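PDB 7NSZ: peptidoglycan-recognition protein LB from Drosophila melanogaster, which cuts the amide bond between N-acetylmuramic acid and L-alanine in bacterial peptidoglycan with the help of zinc, probably scavenging biologically active peptidoglycan by turning it into inactive fragments. Local coordinates for residues I43-M48 with D118-L123. The protein carries 1 engineered substitution. Numbering follows the deposited sequence. Where two conformers were deposited one is given.
Sequences IHHSYM and DWRTEL. With ZN (zinc ion), chain B.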
loop_
_atom_site.group_PDB
_atom_site.type_symbol
_atom_site.label_atom_id
_atom_site.label_comp_id
_atom_site.label_asym_id
_atom_site.label_seq_id
_atom_site.Cartn_x
_atom_site.Cartn_y
_atom_site.Cartn_z
ATOM N N ILE A 43 -1.976 -4.656 3.154
ATOM C CA ILE A 43 -2.615 -3.350 3.400
ATOM C C ILE A 43 -2.042 -2.674 4.624
ATOM O O ILE A 43 -1.848 -3.327 5.671
ATOM C CB ILE A 43 -4.151 -3.496 3.543
ATOM C CG1 ILE A 43 -4.769 -4.201 2.343
ATOM C CG2 ILE A 43 -4.797 -2.175 3.821
ATOM C CD1 ILE A 43 -4.540 -3.528 1.016
ATOM N N HIS A 44 -1.787 -1.393 4.498
ATOM C CA HIS A 44 -1.251 -0.485 5.531
ATOM C C HIS A 44 -2.118 0.736 5.671
ATOM O O HIS A 44 -2.832 1.127 4.707
ATOM C CB HIS A 44 0.201 -0.049 5.165
ATOM C CG HIS A 44 1.117 -1.174 4.883
ATOM N ND1 HIS A 44 1.942 -1.648 5.901
ATOM C CD2 HIS A 44 1.459 -1.867 3.793
ATOM C CE1 HIS A 44 2.712 -2.575 5.445
ATOM N NE2 HIS A 44 2.456 -2.777 4.134
ATOM N N HIS A 45 -1.988 1.426 6.817
ATOM C CA HIS A 45 -2.335 2.841 6.937
ATOM C C HIS A 45 -1.045 3.624 7.151
ATOM O O HIS A 45 -0.000 3.046 7.494
ATOM C CB HIS A 45 -3.410 3.189 7.989
ATOM C CG HIS A 45 -2.936 3.122 9.400
ATOM N ND1 HIS A 45 -3.742 3.653 10.386
ATOM C CD2 HIS A 45 -1.880 2.569 10.000
ATOM C CE1 HIS A 45 -3.144 3.442 11.536
ATOM N NE2 HIS A 45 -2.070 2.753 11.360
ATOM N N SER A 46 -1.105 4.924 6.934
ATOM C CA SER A 46 0.116 5.730 7.128
ATOM C C SER A 46 0.248 6.185 8.581
ATOM O O SER A 46 1.396 6.386 9.032
ATOM C CB SER A 46 0.187 6.936 6.200
ATOM O OG SER A 46 -0.906 7.823 6.388
ATOM N N TYR A 47 -0.874 6.379 9.261
ATOM C CA TYR A 47 -1.022 6.987 10.629
ATOM C C TYR A 47 -0.733 8.493 10.591
ATOM O O TYR A 47 -1.626 9.279 10.879
ATOM C CB TYR A 47 -0.215 6.216 11.679
ATOM C CG TYR A 47 -0.301 6.857 13.034
ATOM C CD1 TYR A 47 -1.511 6.921 13.712
ATOM C CD2 TYR A 47 0.765 7.595 13.516
ATOM C CE1 TYR A 47 -1.620 7.630 14.898
ATOM C CE2 TYR A 47 0.677 8.300 14.711
ATOM C CZ TYR A 47 -0.532 8.334 15.383
ATOM O OH TYR A 47 -0.628 9.001 16.575
ATOM N N MET A 48 0.493 8.844 10.239
ATOM C CA MET A 48 0.912 10.224 9.919
ATOM C C MET A 48 1.731 10.112 8.646
ATOM O O MET A 48 2.680 9.332 8.604
ATOM C CB MET A 48 1.763 10.835 11.045
ATOM C CG MET A 48 1.019 10.921 12.381
ATOM S SD MET A 48 2.037 11.606 13.743
ATOM C CE MET A 48 1.905 13.356 13.386
ATOM N N ASP A 118 -5.019 7.847 9.392
ATOM C CA ASP A 118 -5.095 7.052 10.626
ATOM C C ASP A 118 -6.441 6.327 10.619
ATOM O O ASP A 118 -7.454 7.019 10.793
ATOM C CB ASP A 118 -4.931 7.953 11.858
ATOM C CG ASP A 118 -5.181 7.243 13.189
ATOM O OD1 ASP A 118 -5.176 6.005 13.247
ATOM O OD2 ASP A 118 -5.281 7.980 14.217
ATOM N N TRP A 119 -6.440 5.016 10.454
ATOM C CA TRP A 119 -7.686 4.211 10.299
ATOM C C TRP A 119 -7.853 3.195 11.446
ATOM O O TRP A 119 -8.399 2.116 11.301
ATOM C CB TRP A 119 -7.706 3.602 8.904
ATOM C CG TRP A 119 -7.561 4.631 7.808
ATOM C CD1 TRP A 119 -6.532 4.722 6.899
ATOM C CD2 TRP A 119 -8.368 5.795 7.581
ATOM N NE1 TRP A 119 -6.704 5.789 6.086
ATOM C CE2 TRP A 119 -7.807 6.500 6.489
ATOM C CE3 TRP A 119 -9.542 6.292 8.165
ATOM C CZ2 TRP A 119 -8.344 7.654 5.975
ATOM C CZ3 TRP A 119 -10.071 7.456 7.684
ATOM C CH2 TRP A 119 -9.509 8.118 6.594
ATOM N N ARG A 120 -7.365 3.619 12.606
ATOM C CA ARG A 120 -7.588 2.850 13.867
ATOM C C ARG A 120 -9.072 2.744 14.209
ATOM O O ARG A 120 -9.469 1.639 14.518
ATOM C CB ARG A 120 -6.785 3.494 14.994
ATOM C CG ARG A 120 -5.309 3.147 14.892
ATOM C CD ARG A 120 -4.541 3.813 16.018
ATOM N NE ARG A 120 -4.711 5.251 15.945
ATOM C CZ ARG A 120 -4.776 6.084 16.982
ATOM N NH1 ARG A 120 -4.612 5.637 18.216
ATOM N NH2 ARG A 120 -4.982 7.372 16.782
ATOM N N THR A 121 -9.825 3.823 14.119
ATOM C CA THR A 121 -11.260 3.806 14.562
ATOM C C THR A 121 -12.185 4.261 13.455
ATOM O O THR A 121 -13.301 3.756 13.394
ATOM C CB THR A 121 -11.463 4.629 15.842
ATOM O OG1 THR A 121 -11.045 5.954 15.539
ATOM C CG2 THR A 121 -10.711 4.032 17.007
ATOM N N GLU A 122 -11.765 5.194 12.597
ATOM C CA GLU A 122 -12.587 5.636 11.460
ATOM C C GLU A 122 -12.394 4.713 10.254
ATOM O O GLU A 122 -11.262 4.196 10.038
ATOM C CB GLU A 122 -12.184 7.032 11.027
ATOM C CG GLU A 122 -12.813 8.133 11.809
ATOM C CD GLU A 122 -14.310 7.955 11.957
ATOM O OE1 GLU A 122 -14.711 7.671 13.100
ATOM O OE2 GLU A 122 -15.039 8.035 10.942
ATOM N N LEU A 123 -13.462 4.510 9.522
ATOM C CA LEU A 123 -13.454 3.770 8.234
ATOM C C LEU A 123 -13.010 4.746 7.153
ATOM O O LEU A 123 -13.574 5.826 7.026
ATOM C CB LEU A 123 -14.850 3.217 7.927
ATOM C CG LEU A 123 -14.932 2.366 6.677
ATOM C CD1 LEU A 123 -14.145 1.084 6.897
ATOM C CD2 LEU A 123 -16.379 2.075 6.334
HETATM ZN ZN ZN B . 1.957 -1.031 7.878
#
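H45 ND1 accepts a hydrogen bond from the backbone N-H of W119, nearly straight (3.0 Å, 178°) and within the ring plane. A histidine suits this place because an imidazole nitrogen without its proton can accept from a main-chain N-H, and the flat ring lets it do so in plane. CG of H45 sits between its own backbone N and carbonyl carbon (chi1 74°), which turns the ring toward the W119 amide. H45 CB packs 3.6 Å from CD1 of W119, whose indole goes on to L167 of helix 165-171. In the zinc amidase fold of this family, strand 38-45 lies inside a mixed sheet and brings H44 to the metal; H44 ND1 binds zinc at 2.1 Å, with H154 and C162 completing the protein ligands. The H45-W119 bond ties the end of that strand to the loop between strand 110-115 and helix 126-142. Further out, R120 grips D118 side-on in a salt bridge, NE to OD1 and NH2 to OD2 (2.7 Å), both oxygens using syn lone pairs. Aspartate's short side chain keeps both oxygens beside R120, two residues on. Y47 lies alongside D118, its CD1 3.7 Å from D118 CG, and its CE1 crosses over one face of the R120 guanidinium, planes 83° apart. An alanine in place of D118 would probably leave the guanidinium without its paired carboxylate and free to turn away from Y47.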